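5-ketofructose reductase (Gluconobacter sp., PDB 7COK) probably reduces 5-ketofructose, as a member of a novel class within the shikimate dehydrogenase family. Local coordinates at residues E61-N66 and I262-T267; S8-S13 and D37-N42; A148-I153 and E173-A178. All blocks are in the same frame, centred on the assembly; numbering follows the deposited sequence.

Contacts 1 and 2 lie side by side, their centres about 9 Å apart, in the mixed sheet of the substrate-binding half; contact 3 is about 33 Å and 38 Å from them, centre to centre, in the parallel Rossmann-type sheet. Contacts 2 and 3 each join the two strands of a beta-alpha-beta unit by parallel backbone pairing, whereas contact 1 lays a tryptophan of a late helix on a strand of the sheet that contact 2 also belongs to. All three are partly buried. Contact 2 also borders the second subunit with charged and apolar groups, and contact 1 reaches it through E61 and W62; contact 3 turns T175 outward and meets no other chain.

Contact 1: E61-N66 and I262-T267; sequences EWVGFN and IWLGRT
W263 of helix 248-264 lays its indole on G64-N66 of strand 64-67, so that a helix from late in the chain packs on the sheet of the substrate-binding domain. The principal interaction is CH-pi: G64 CA stands over one face of the indole, 3.7 Å from the centroid of the five-membered ring and 15° off its normal. A CB on G64 would point at the ring and run into CD1, so the bare glycine lets the indole settle on the backbone. The six-membered ring carries the contact on to F65, with W263 CZ2 3.4 Å from F65 C. W263 NE1 makes a weak hydrogen bond to V95 O on the neighbouring strand.

The closest apolar contact is between V63 and L264, whose side chains cross at about a right angle, V63 CG2 meeting L264 CD2 at 3.8 Å; V63 CG2 also approaches W263 CB. A water joins the two backbones near there, 2.9 Å from V63 O and 2.8 Å from W263 O, where it can donate to either.

The last kind is polar group against ring edge. The N66 amide, held by Y40 and N93, is turned 42° from the indole plane and brings OD1, close to that plane, to 3.3 Å from W263 CH2.

Contact 2: S8-S13 and D37-N42; sequences SILTGS and DARYIN
A beta-alpha-beta unit, strand 9-15, helix 23-34 and strand 38-44, is closed where I9-S13 runs parallel to A38-N42. Five backbone hydrogen bonds follow the register: I9 N donates to D37 O, R39 N to I9 O, T11 N to R39 O, I41 N to T11 O and S13 N to I41 O. R39 O is gripped twice, by T11 N at 3.0 Å and by T11 OG1 at 2.7 Å; the hydroxyl, which also bonds to Y31 OH, sits between its own backbone N and carbonyl carbon (chi1 61°). At the start of the pair S8 OG donates to D37 OD1 at 2.7 Å, on the syn side but tilted 26° out of the carboxylate plane. At the other end a water accepts from S13 OG and donates to OD1 of N42, whose ND2 bonds to C18 O.

Y40 lies with G12 CA over the centre of its ring, 3.8 Å from the centroid and 3° off the normal, while Y40 OH reaches S13 CB at 3.2 Å. An alanine at Y40 would probably leave G12 without its aromatic cover and N66 OD1 without its hydroxyl partner.

The two faces differ in chemistry. T11 and Y40 look toward helices 23-34 and 248-264 of the same chain, whereas L10, R39 and I41 look toward the second subunit, where R39 NH2 pairs with E28 of that chain. N42, on the T11 face, reaches that subunit too. One parallel pair thus serves both domain interior and dimer interface, with apolar and charged groups sharing the latter.

Contact 3: A148-I153 and E173-A178; sequences AAHITI and EATGEA
E177, T175 and H150 bury more surface than any other residues where A148-I153 meets E173-A178, and all three stand on the same face of this parallel strand pair. E177 contributes the most. Its chain, extended beyond CG, lies beside T152 and points the same way, with OE2 3.6 Å from T152 OG1. E177 OE2 also reaches the edge of the H150 ring, in its plane and 3.0 Å from CE1, the carboxylate being turned 77° from the imidazole. The neighbouring NE2 of H150 has too poor an angle for a hydrogen bond to OE2; the approach is probably electrostatic, and a positive ring would tend to be favoured. The other oxygen, E177 OE1, bonds to Q179 NE2.

H150 holds CG anti to its backbone N (chi1 -166°), and from there the ring leans toward the partner strand. T175 O stands over one face of it, offset toward the rim, while T175 CG2 touches H150 CD2 at 3.7 Å.

T175 and E177 also carry the backbone pairing, each using both N and O. T175 N donates to A149 O and T175 O accepts from I151 N at 2.8 Å; E177 N donates to I151 O at 2.9 Å and E177 O accepts from I153 N. Just before the pairing begins, A174 CB closes to 3.2 Å from A148 O.

The pair belongs to the unit strand 150-155, helix 158-171, strand 175-180 of the Rossmann-type sheet. Strand 175-180 is outermost within the chain, and strand 126-130 flanks the other side of 150-155. On the opposite face, I151 rests on helix 134-145, and I153 and A178 meet A161 of helix 158-171. A174 touches A144 and I168 of these two helices.

Contact 1: E61-N66 and I262-T267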
ATOM      1  N   GLU A  61       6.086  -1.573   7.920  1.00 12.06           N
ATOM      2  CA  GLU A  61       6.186  -0.298   8.654  1.00 11.82           C
ATOM      3  C   GLU A  61       5.023   0.671   8.371  1.00 11.61           C
ATOM      4  O   GLU A  61       5.182   1.895   8.372  1.00 12.33           O
ATOM      5  CB  GLU A  61       7.576   0.349   8.461  1.00 12.87           C
ATOM      6  CG  GLU A  61       8.677  -0.643   8.875  1.00 15.38           C
ATOM      7  CD  GLU A  61      10.049  -0.052   9.140  1.00 17.01           C
ATOM      8  OE1 GLU A  61      10.242   1.173   8.998  1.00 19.05           O
ATOM      9  OE2 GLU A  61      10.943  -0.851   9.516  1.00 18.46           O
ATOM     10  N   TRP A  62       3.836   0.119   8.149  1.00 10.93           N
ATOM     11  CA  TRP A  62       2.619   0.916   8.242  1.00 10.81           C
ATOM     12  C   TRP A  62       2.477   1.582   9.613  1.00 11.00           C
ATOM     13  O   TRP A  62       3.030   1.089  10.613  1.00 11.49           O
ATOM     14  CB  TRP A  62       1.408   0.029   8.005  1.00 10.81           C
ATOM     15  CG  TRP A  62       1.271  -0.614   6.622  1.00 11.16           C
ATOM     16  CD1 TRP A  62       2.270  -0.922   5.728  1.00 11.11           C
ATOM     17  CD2 TRP A  62       0.059  -1.095   6.046  1.00 11.06           C
ATOM     18  NE1 TRP A  62       1.744  -1.520   4.605  1.00 11.63           N
ATOM     19  CE2 TRP A  62       0.398  -1.669   4.778  1.00 11.34           C
ATOM     20  CE3 TRP A  62      -1.292  -1.097   6.462  1.00 11.78           C
ATOM     21  CZ2 TRP A  62      -0.568  -2.246   3.918  1.00 11.63           C
ATOM     22  CZ3 TRP A  62      -2.258  -1.667   5.605  1.00 11.78           C
ATOM     23  CH2 TRP A  62      -1.882  -2.238   4.343  1.00 11.43           C
ATOM     24  N   VAL A  63       1.714   2.661   9.674  1.00 10.96           N
ATOM     25  CA  VAL A  63       1.466   3.338  10.949  1.00 10.98           C
ATOM     26  C   VAL A  63       0.107   3.008  11.537  1.00 10.90           C
ATOM     27  O   VAL A  63      -0.184   3.326  12.697  1.00 11.33           O
ATOM     28  CB  VAL A  63       1.684   4.869  10.879  1.00 11.17           C
ATOM     29  CG1 VAL A  63       3.105   5.171  10.398  1.00 11.74           C
ATOM     30  CG2 VAL A  63       0.658   5.504   9.970  1.00 11.46           C
ATOM     31  N   GLY A  64      -0.736   2.368  10.736  1.00 10.46           N
ATOM     32  CA  GLY A  64      -2.066   1.997  11.173  1.00 10.81           C
ATOM     33  C   GLY A  64      -2.837   1.283  10.105  1.00 10.81           C
ATOM     34  O   GLY A  64      -2.452   1.300   8.939  1.00 10.27           O
ATOM     35  N   PHE A  65      -3.931   0.648  10.523  1.00 11.32           N
ATOM     36  CA  PHE A  65      -4.864   0.053   9.578  1.00 10.91           C
ATOM     37  C   PHE A  65      -6.232  -0.099  10.209  1.00 11.46           C
ATOM     38  O   PHE A  65      -6.330  -0.152  11.418  1.00 11.12           O
ATOM     39  CB  PHE A  65      -4.355  -1.306   9.057  1.00 11.35           C
ATOM     40  CG  PHE A  65      -4.095  -2.337  10.131  1.00 11.32           C
ATOM     41  CD1 PHE A  65      -5.112  -3.218  10.549  1.00 11.75           C
ATOM     42  CD2 PHE A  65      -2.821  -2.454  10.699  1.00 11.44           C
ATOM     43  CE1 PHE A  65      -4.850  -4.193  11.531  1.00 12.07           C
ATOM     44  CE2 PHE A  65      -2.553  -3.448  11.662  1.00 11.83           C
ATOM     45  CZ  PHE A  65      -3.568  -4.304  12.083  1.00 11.52           C
ATOM     46  N   ASN A  66      -7.270  -0.128   9.371  1.00 11.11           N
ATOM     47  CA  ASN A  66      -8.620  -0.540   9.774  1.00 11.84           C
ATOM     48  C   ASN A  66      -8.861  -1.999   9.561  1.00 12.11           C
ATOM     49  O   ASN A  66      -8.232  -2.628   8.700  1.00 12.67           O
ATOM     50  CB  ASN A  66      -9.657   0.235   8.957  1.00 11.52           C
ATOM     51  CG  ASN A  66      -9.633   1.714   9.254  1.00 13.29           C
ATOM     52  OD1 ASN A  66      -9.527   2.529   8.338  1.00 14.56           O
ATOM     53  ND2 ASN A  66      -9.659   2.069  10.537  1.00 14.19           N
ATOM     54  N   ILE A 262      -5.573   9.211  15.382  1.00 13.50           N
ATOM     55  CA  ILE A 262      -4.914   8.117  16.124  1.00 14.34           C
ATOM     56  C   ILE A 262      -3.630   7.696  15.420  1.00 14.83           C
ATOM     57  O   ILE A 262      -2.608   7.497  16.063  1.00 16.93           O
ATOM     58  CB  ILE A 262      -5.879   6.923  16.349  1.00 14.50           C
ATOM     59  CG1 ILE A 262      -6.968   7.317  17.369  1.00 13.62           C
ATOM     60  CG2 ILE A 262      -5.140   5.670  16.837  1.00 14.50           C
ATOM     61  CD1 ILE A 262      -8.154   6.366  17.450  1.00 13.83           C
ATOM     62  N   TRP A 263      -3.692   7.544  14.105  1.00 14.16           N
ATOM     63  CA  TRP A 263      -2.546   7.053  13.336  1.00 14.40           C
ATOM     64  C   TRP A 263      -1.394   8.028  13.178  1.00 15.74           C
ATOM     65  O   TRP A 263      -0.207   7.634  13.242  1.00 15.47           O
ATOM     66  CB  TRP A 263      -2.995   6.653  11.934  1.00 14.21           C
ATOM     67  CG  TRP A 263      -3.934   5.494  11.887  1.00 13.90           C
ATOM     68  CD1 TRP A 263      -4.106   4.518  12.833  1.00 14.35           C
ATOM     69  CD2 TRP A 263      -4.749   5.133  10.785  1.00 13.90           C
ATOM     70  NE1 TRP A 263      -5.037   3.608  12.397  1.00 15.89           N
ATOM     71  CE2 TRP A 263      -5.435   3.952  11.134  1.00 14.74           C
ATOM     72  CE3 TRP A 263      -5.001   5.719   9.538  1.00 14.77           C
ATOM     73  CZ2 TRP A 263      -6.354   3.333  10.271  1.00 15.98           C
ATOM     74  CZ3 TRP A 263      -5.894   5.116   8.682  1.00 15.63           C
ATOM     75  CH2 TRP A 263      -6.570   3.925   9.053  1.00 16.53           C
ATOM     76  N   LEU A 264      -1.732   9.294  12.931  1.00 16.30           N
ATOM     77  CA  LEU A 264      -0.742  10.241  12.402  1.00 17.10           C
ATOM     78  C   LEU A 264      -0.676  11.566  13.113  1.00 16.39           C
ATOM     79  O   LEU A 264       0.155  12.412  12.763  1.00 16.84           O
ATOM     80  CB  LEU A 264      -1.006  10.506  10.919  1.00 20.01           C
ATOM     81  CG  LEU A 264      -0.542   9.392   9.996  1.00 21.07           C
ATOM     82  CD1 LEU A 264      -1.123   9.626   8.618  1.00 21.89           C
ATOM     83  CD2 LEU A 264       0.980   9.316   9.975  1.00 21.15           C
ATOM     84  N   GLY A 265      -1.554  11.780  14.087  1.00 15.17           N
ATOM     85  CA  GLY A 265      -1.590  13.045  14.817  1.00 14.84           C
ATOM     86  C   GLY A 265      -1.983  14.259  13.989  1.00 15.37           C
ATOM     87  O   GLY A 265      -1.593  15.367  14.332  1.00 16.35           O
ATOM     88  N   ARG A 266      -2.711  14.039  12.892  1.00 16.28           N
ATOM     89  CA  ARG A 266      -3.247  15.102  12.037  1.00 16.16           C
ATOM     90  C   ARG A 266      -4.760  15.014  12.018  1.00 15.45           C
ATOM     91  O   ARG A 266      -5.313  13.891  12.022  1.00 13.94           O
ATOM     92  CB  ARG A 266      -2.746  14.995  10.592  1.00 18.22           C
ATOM     93  CG  ARG A 266      -1.505  15.780  10.272  1.00 21.59           C
ATOM     94  CD  ARG A 266      -0.360  14.806  10.169  1.00 20.86           C
ATOM     95  NE  ARG A 266       0.915  15.505  10.096  1.00 21.03           N
ATOM     96  CZ  ARG A 266       2.049  15.041  10.589  1.00 22.39           C
ATOM     97  NH1 ARG A 266       2.092  13.867  11.233  1.00 22.06           N
ATOM     98  NH2 ARG A 266       3.143  15.778  10.446  1.00 24.10           N
ATOM     99  N   THR A 267      -5.418  16.176  11.984  1.00 14.28           N
ATOM    100  CA  THR A 267      -6.873  16.273  11.852  1.00 14.33           C
ATOM    101  C   THR A 267      -7.163  16.634  10.395  1.00 13.15           C
ATOM    102  O   THR A 267      -6.880  17.771   9.957  1.00 14.15           O
ATOM    103  CB  THR A 267      -7.438  17.330  12.823  1.00 15.07           C
ATOM    104  OG1 THR A 267      -7.182  16.901  14.168  1.00 16.55           O
ATOM    105  CG2 THR A 267      -8.947  17.555  12.629  1.00 16.44           C
TER
HETATM  106  O   HOH W   1       0.777   5.365  14.574  1.00 16.84           O

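Contact 2: S8-S13 and D37-N42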
ATOM      1  N   SER A   8       6.114   7.040   1.012  1.00 13.34           N
ATOM      2  CA  SER A   8       4.853   7.535   1.591  1.00 13.14           C
ATOM      3  C   SER A   8       4.551   6.842   2.909  1.00 12.58           C
ATOM      4  O   SER A   8       4.905   5.683   3.093  1.00 12.93           O
ATOM      5  CB  SER A   8       3.690   7.282   0.630  1.00 12.86           C
ATOM      6  OG  SER A   8       3.958   7.773  -0.675  1.00 14.24           O
ATOM      7  N   ILE A   9       3.872   7.543   3.808  1.00 12.13           N
ATOM      8  CA  ILE A   9       3.351   6.960   5.047  1.00 12.28           C
ATOM      9  C   ILE A   9       2.265   5.972   4.614  1.00 11.60           C
ATOM     10  O   ILE A   9       1.439   6.293   3.739  1.00 11.64           O
ATOM     11  CB  ILE A   9       2.754   8.050   5.980  1.00 13.44           C
ATOM     12  CG1 ILE A   9       3.824   9.061   6.453  1.00 14.30           C
ATOM     13  CG2 ILE A   9       1.984   7.398   7.133  1.00 14.19           C
ATOM     14  CD1 ILE A   9       3.302  10.380   7.005  1.00 15.70           C
ATOM     15  N   LEU A  10       2.278   4.764   5.194  1.00 10.39           N
ATOM     16  CA  LEU A  10       1.342   3.722   4.783  1.00 10.36           C
ATOM     17  C   LEU A  10       0.335   3.442   5.873  1.00  9.69           C
ATOM     18  O   LEU A  10       0.688   3.283   7.043  1.00 10.89           O
ATOM     19  CB  LEU A  10       2.084   2.432   4.417  1.00  9.86           C
ATOM     20  CG  LEU A  10       3.081   2.596   3.251  1.00 10.11           C
ATOM     21  CD1 LEU A  10       3.879   1.316   3.072  1.00 11.66           C
ATOM     22  CD2 LEU A  10       2.353   3.002   1.961  1.00 10.59           C
ATOM     23  N   THR A  11      -0.926   3.421   5.459  1.00  9.76           N
ATOM     24  CA  THR A  11      -2.077   3.030   6.248  1.00  9.32           C
ATOM     25  C   THR A  11      -2.936   2.170   5.313  1.00  9.06           C
ATOM     26  O   THR A  11      -2.627   2.058   4.114  1.00  9.32           O
ATOM     27  CB  THR A  11      -2.896   4.266   6.723  1.00  9.25           C
ATOM     28  OG1 THR A  11      -3.400   5.005   5.593  1.00  9.71           O
ATOM     29  CG2 THR A  11      -2.073   5.192   7.606  1.00 10.13           C
ATOM     30  N   GLY A  12      -4.000   1.545   5.831  1.00  9.31           N
ATOM     31  CA  GLY A  12      -4.922   0.858   4.940  1.00  9.73           C
ATOM     32  C   GLY A  12      -5.966   0.087   5.700  1.00 10.19           C
ATOM     33  O   GLY A  12      -6.285   0.441   6.838  1.00  9.73           O
ATOM     34  N   SER A  13      -6.455  -0.984   5.073  1.00 10.84           N
ATOM     35  CA  SER A  13      -7.583  -1.745   5.601  1.00 11.87           C
ATOM     36  C   SER A  13      -7.498  -3.217   5.258  1.00 11.45           C
ATOM     37  O   SER A  13      -7.010  -3.579   4.189  1.00 11.58           O
ATOM     38  CB  SER A  13      -8.883  -1.161   5.034  1.00 13.57           C
ATOM     39  OG  SER A  13     -10.024  -1.959   5.320  1.00 16.44           O
ATOM     40  N   ASP A  37       1.959  13.210   2.439  1.00 15.00           N
ATOM     41  CA  ASP A  37       2.389  12.102   1.600  1.00 15.45           C
ATOM     42  C   ASP A  37       2.085  10.791   2.330  1.00 14.72           C
ATOM     43  O   ASP A  37       2.948  10.168   2.947  1.00 14.62           O
ATOM     44  CB  ASP A  37       3.851  12.211   1.197  1.00 17.26           C
ATOM     45  CG  ASP A  37       4.305  11.035   0.346  1.00 18.73           C
ATOM     46  OD1 ASP A  37       3.430  10.350  -0.252  1.00 18.28           O
ATOM     47  OD2 ASP A  37       5.532  10.783   0.278  1.00 20.50           O
ATOM     48  N   ALA A  38       0.820  10.414   2.256  1.00 14.58           N
ATOM     49  CA  ALA A  38       0.302   9.228   2.945  1.00 12.73           C
ATOM     50  C   ALA A  38      -0.627   8.519   1.977  1.00 12.22           C
ATOM     51  O   ALA A  38      -1.216   9.145   1.089  1.00 11.95           O
ATOM     52  CB  ALA A  38      -0.424   9.607   4.242  1.00 13.00           C
ATOM     53  N   ARG A  39      -0.739   7.197   2.142  1.00 11.59           N
ATOM     54  CA  ARG A  39      -1.580   6.366   1.290  1.00 11.51           C
ATOM     55  C   ARG A  39      -2.422   5.466   2.170  1.00 10.74           C
ATOM     56  O   ARG A  39      -2.019   5.100   3.253  1.00 11.06           O
ATOM     57  CB  ARG A  39      -0.700   5.511   0.390  1.00 11.78           C
ATOM     58  CG  ARG A  39       0.251   6.315  -0.492  1.00 12.85           C
ATOM     59  CD  ARG A  39       1.046   5.419  -1.408  1.00 14.07           C
ATOM     60  NE  ARG A  39       0.197   5.018  -2.523  1.00 15.62           N
ATOM     61  CZ  ARG A  39       0.611   4.341  -3.584  1.00 16.43           C
ATOM     62  NH1 ARG A  39       1.877   3.955  -3.692  1.00 17.53           N
ATOM     63  NH2 ARG A  39      -0.263   4.052  -4.526  1.00 18.09           N
ATOM     64  N   TYR A  40      -3.589   5.082   1.653  1.00 11.31           N
ATOM     65  CA  TYR A  40      -4.477   4.129   2.297  1.00 11.52           C
ATOM     66  C   TYR A  40      -4.619   2.964   1.345  1.00 11.26           C
ATOM     67  O   TYR A  40      -5.166   3.112   0.240  1.00 12.40           O
ATOM     68  CB  TYR A  40      -5.821   4.793   2.521  1.00 11.51           C
ATOM     69  CG  TYR A  40      -6.795   3.994   3.384  1.00 11.94           C
ATOM     70  CD1 TYR A  40      -7.583   2.980   2.828  1.00 12.29           C
ATOM     71  CD2 TYR A  40      -6.951   4.276   4.734  1.00 13.04           C
ATOM     72  CE1 TYR A  40      -8.501   2.277   3.604  1.00 12.85           C
ATOM     73  CE2 TYR A  40      -7.861   3.566   5.509  1.00 12.88           C
ATOM     74  CZ  TYR A  40      -8.639   2.580   4.928  1.00 12.80           C
ATOM     75  OH  TYR A  40      -9.564   1.878   5.708  1.00 13.92           O
ATOM     76  N   ILE A  41      -4.172   1.787   1.793  1.00 10.72           N
ATOM     77  CA  ILE A  41      -4.156   0.585   0.984  1.00 11.41           C
ATOM     78  C   ILE A  41      -5.310  -0.356   1.368  1.00 10.57           C
ATOM     79  O   ILE A  41      -5.287  -0.982   2.433  1.00 11.24           O
ATOM     80  CB  ILE A  41      -2.778  -0.143   1.085  1.00 12.12           C
ATOM     81  CG1 ILE A  41      -1.579   0.831   0.876  1.00 12.70           C
ATOM     82  CG2 ILE A  41      -2.731  -1.335   0.147  1.00 13.55           C
ATOM     83  CD1 ILE A  41      -1.620   1.713  -0.355  1.00 14.27           C
ATOM     84  N   ASN A  42      -6.303  -0.454   0.481  1.00 10.94           N
ATOM     85  CA  ASN A  42      -7.505  -1.253   0.713  1.00 11.20           C
ATOM     86  C   ASN A  42      -7.260  -2.691   0.262  1.00 11.98           C
ATOM     87  O   ASN A  42      -7.178  -2.987  -0.943  1.00 12.32           O
ATOM     88  CB  ASN A  42      -8.658  -0.628  -0.083  1.00 11.77           C
ATOM     89  CG  ASN A  42     -10.004  -1.288   0.196  1.00 12.64           C
ATOM     90  OD1 ASN A  42     -10.242  -1.780   1.283  1.00 12.87           O
ATOM     91  ND2 ASN A  42     -10.903  -1.247  -0.789  1.00 12.02           N
TER
HETATM   92  O   HOH W   2      -9.999  -3.769   3.224  1.00 12.59           O

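Contact 3: A148-I153 and E173-A178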
ATOM      1  N   ALA A 148     -23.665   9.345  29.562  1.00 16.09           N
ATOM      2  CA  ALA A 148     -25.125   9.280  29.402  1.00 16.41           C
ATOM      3  C   ALA A 148     -25.793   8.634  30.619  1.00 15.81           C
ATOM      4  O   ALA A 148     -25.227   7.734  31.245  1.00 17.40           O
ATOM      5  CB  ALA A 148     -25.516   8.567  28.115  1.00 16.32           C
ATOM      6  N   ALA A 149     -26.980   9.114  30.960  1.00 15.89           N
ATOM      7  CA  ALA A 149     -27.673   8.603  32.157  1.00 15.54           C
ATOM      8  C   ALA A 149     -28.420   7.289  31.910  1.00 15.94           C
ATOM      9  O   ALA A 149     -28.401   6.373  32.756  1.00 17.12           O
ATOM     10  CB  ALA A 149     -28.611   9.661  32.722  1.00 16.03           C
ATOM     11  N   HIS A 150     -29.058   7.192  30.750  1.00 15.45           N
ATOM     12  CA  HIS A 150     -30.011   6.131  30.482  1.00 14.63           C
ATOM     13  C   HIS A 150     -30.060   5.820  29.003  1.00 14.39           C
ATOM     14  O   HIS A 150     -30.183   6.730  28.176  1.00 14.45           O
ATOM     15  CB  HIS A 150     -31.409   6.535  30.981  1.00 15.09           C
ATOM     16  CG  HIS A 150     -32.365   5.393  31.044  1.00 16.18           C
ATOM     17  ND1 HIS A 150     -33.052   4.943  29.940  1.00 16.57           N
ATOM     18  CD2 HIS A 150     -32.724   4.582  32.070  1.00 16.73           C
ATOM     19  CE1 HIS A 150     -33.791   3.902  30.278  1.00 16.89           C
ATOM     20  NE2 HIS A 150     -33.621   3.671  31.568  1.00 17.50           N
ATOM     21  N   ILE A 151     -29.937   4.532  28.684  1.00 14.40           N
ATOM     22  CA  ILE A 151     -29.904   4.092  27.293  1.00 14.19           C
ATOM     23  C   ILE A 151     -30.906   2.973  27.119  1.00 13.92           C
ATOM     24  O   ILE A 151     -30.806   1.936  27.780  1.00 14.49           O
ATOM     25  CB  ILE A 151     -28.491   3.655  26.826  1.00 14.73           C
ATOM     26  CG1 ILE A 151     -27.486   4.802  26.982  1.00 15.36           C
ATOM     27  CG2 ILE A 151     -28.517   3.222  25.350  1.00 14.65           C
ATOM     28  CD1 ILE A 151     -26.027   4.377  26.995  1.00 14.71           C
ATOM     29  N   THR A 152     -31.839   3.191  26.206  1.00 13.01           N
ATOM     30  CA  THR A 152     -32.893   2.218  25.887  1.00 13.29           C
ATOM     31  C   THR A 152     -32.554   1.670  24.510  1.00 13.10           C
ATOM     32  O   THR A 152     -32.354   2.456  23.574  1.00 13.73           O
ATOM     33  CB  THR A 152     -34.312   2.846  25.877  1.00 13.72           C
ATOM     34  OG1 THR A 152     -34.628   3.377  27.167  1.00 15.55           O
ATOM     35  CG2 THR A 152     -35.379   1.785  25.527  1.00 14.31           C
ATOM     36  N   ILE A 153     -32.460   0.345  24.391  1.00 13.48           N
ATOM     37  CA  ILE A 153     -32.159  -0.306  23.121  1.00 12.67           C
ATOM     38  C   ILE A 153     -33.427  -1.025  22.678  1.00 13.33           C
ATOM     39  O   ILE A 153     -34.008  -1.775  23.460  1.00 13.61           O
ATOM     40  CB  ILE A 153     -30.954  -1.277  23.211  1.00 13.07           C
ATOM     41  CG1 ILE A 153     -29.719  -0.547  23.759  1.00 13.67           C
ATOM     42  CG2 ILE A 153     -30.625  -1.825  21.837  1.00 12.65           C
ATOM     43  CD1 ILE A 153     -29.548  -0.619  25.264  1.00 14.61           C
ATOM     44  N   GLU A 173     -21.462   3.275  34.216  1.00 22.63           N
ATOM     45  CA  GLU A 173     -22.254   4.016  35.201  1.00 24.37           C
ATOM     46  C   GLU A 173     -23.676   4.306  34.726  1.00 22.86           C
ATOM     47  O   GLU A 173     -24.538   4.671  35.522  1.00 22.62           O
ATOM     48  CB  GLU A 173     -21.543   5.315  35.610  1.00 26.98           C
ATOM     49  CG  GLU A 173     -20.110   5.136  36.111  1.00 30.91           C
ATOM     50  CD  GLU A 173     -19.907   3.925  37.010  1.00 33.14           C
ATOM     51  OE1 GLU A 173     -19.198   2.986  36.581  1.00 35.28           O
ATOM     52  OE2 GLU A 173     -20.448   3.904  38.136  1.00 34.95           O
ATOM     53  N   ALA A 174     -23.898   4.125  33.424  1.00 20.73           N
ATOM     54  CA  ALA A 174     -25.183   4.365  32.783  1.00 20.28           C
ATOM     55  C   ALA A 174     -26.150   3.230  33.068  1.00 19.17           C
ATOM     56  O   ALA A 174     -25.736   2.090  33.306  1.00 20.33           O
ATOM     57  CB  ALA A 174     -24.995   4.532  31.275  1.00 20.01           C
ATOM     58  N   THR A 175     -27.434   3.565  33.063  1.00 18.89           N
ATOM     59  CA  THR A 175     -28.501   2.565  33.129  1.00 18.12           C
ATOM     60  C   THR A 175     -28.887   2.141  31.720  1.00 17.07           C
ATOM     61  O   THR A 175     -29.135   2.986  30.863  1.00 17.59           O
ATOM     62  CB  THR A 175     -29.722   3.110  33.893  1.00 18.74           C
ATOM     63  OG1 THR A 175     -29.308   3.456  35.226  1.00 22.13           O
ATOM     64  CG2 THR A 175     -30.838   2.065  33.962  1.00 19.48           C
ATOM     65  N   GLY A 176     -28.904   0.835  31.485  1.00 16.81           N
ATOM     66  CA  GLY A 176     -29.361   0.262  30.217  1.00 15.77           C
ATOM     67  C   GLY A 176     -30.674  -0.466  30.364  1.00 16.33           C
ATOM     68  O   GLY A 176     -30.906  -1.134  31.371  1.00 16.13           O
ATOM     69  N   GLU A 177     -31.527  -0.345  29.349  1.00 15.49           N
ATOM     70  CA  GLU A 177     -32.866  -0.942  29.327  1.00 16.47           C
ATOM     71  C   GLU A 177     -33.132  -1.462  27.925  1.00 15.83           C
ATOM     72  O   GLU A 177     -32.781  -0.802  26.933  1.00 17.31           O
ATOM     73  CB  GLU A 177     -33.907   0.127  29.651  1.00 18.07           C
ATOM     74  CG  GLU A 177     -35.330  -0.400  29.835  1.00 21.44           C
ATOM     75  CD  GLU A 177     -36.370   0.704  29.865  1.00 23.61           C
ATOM     76  OE1 GLU A 177     -37.558   0.411  29.653  1.00 28.33           O
ATOM     77  OE2 GLU A 177     -36.017   1.872  30.112  1.00 25.72           O
ATOM     78  N   ALA A 178     -33.745  -2.639  27.833  1.00 14.48           N
ATOM     79  CA  ALA A 178     -34.161  -3.213  26.554  1.00 14.13           C
ATOM     80  C   ALA A 178     -35.669  -3.194  26.388  1.00 15.48           C
ATOM     81  O   ALA A 178     -36.416  -3.409  27.344  1.00 15.57           O
ATOM     82  CB  ALA A 178     -33.665  -4.647  26.436  1.00 14.85           C
TER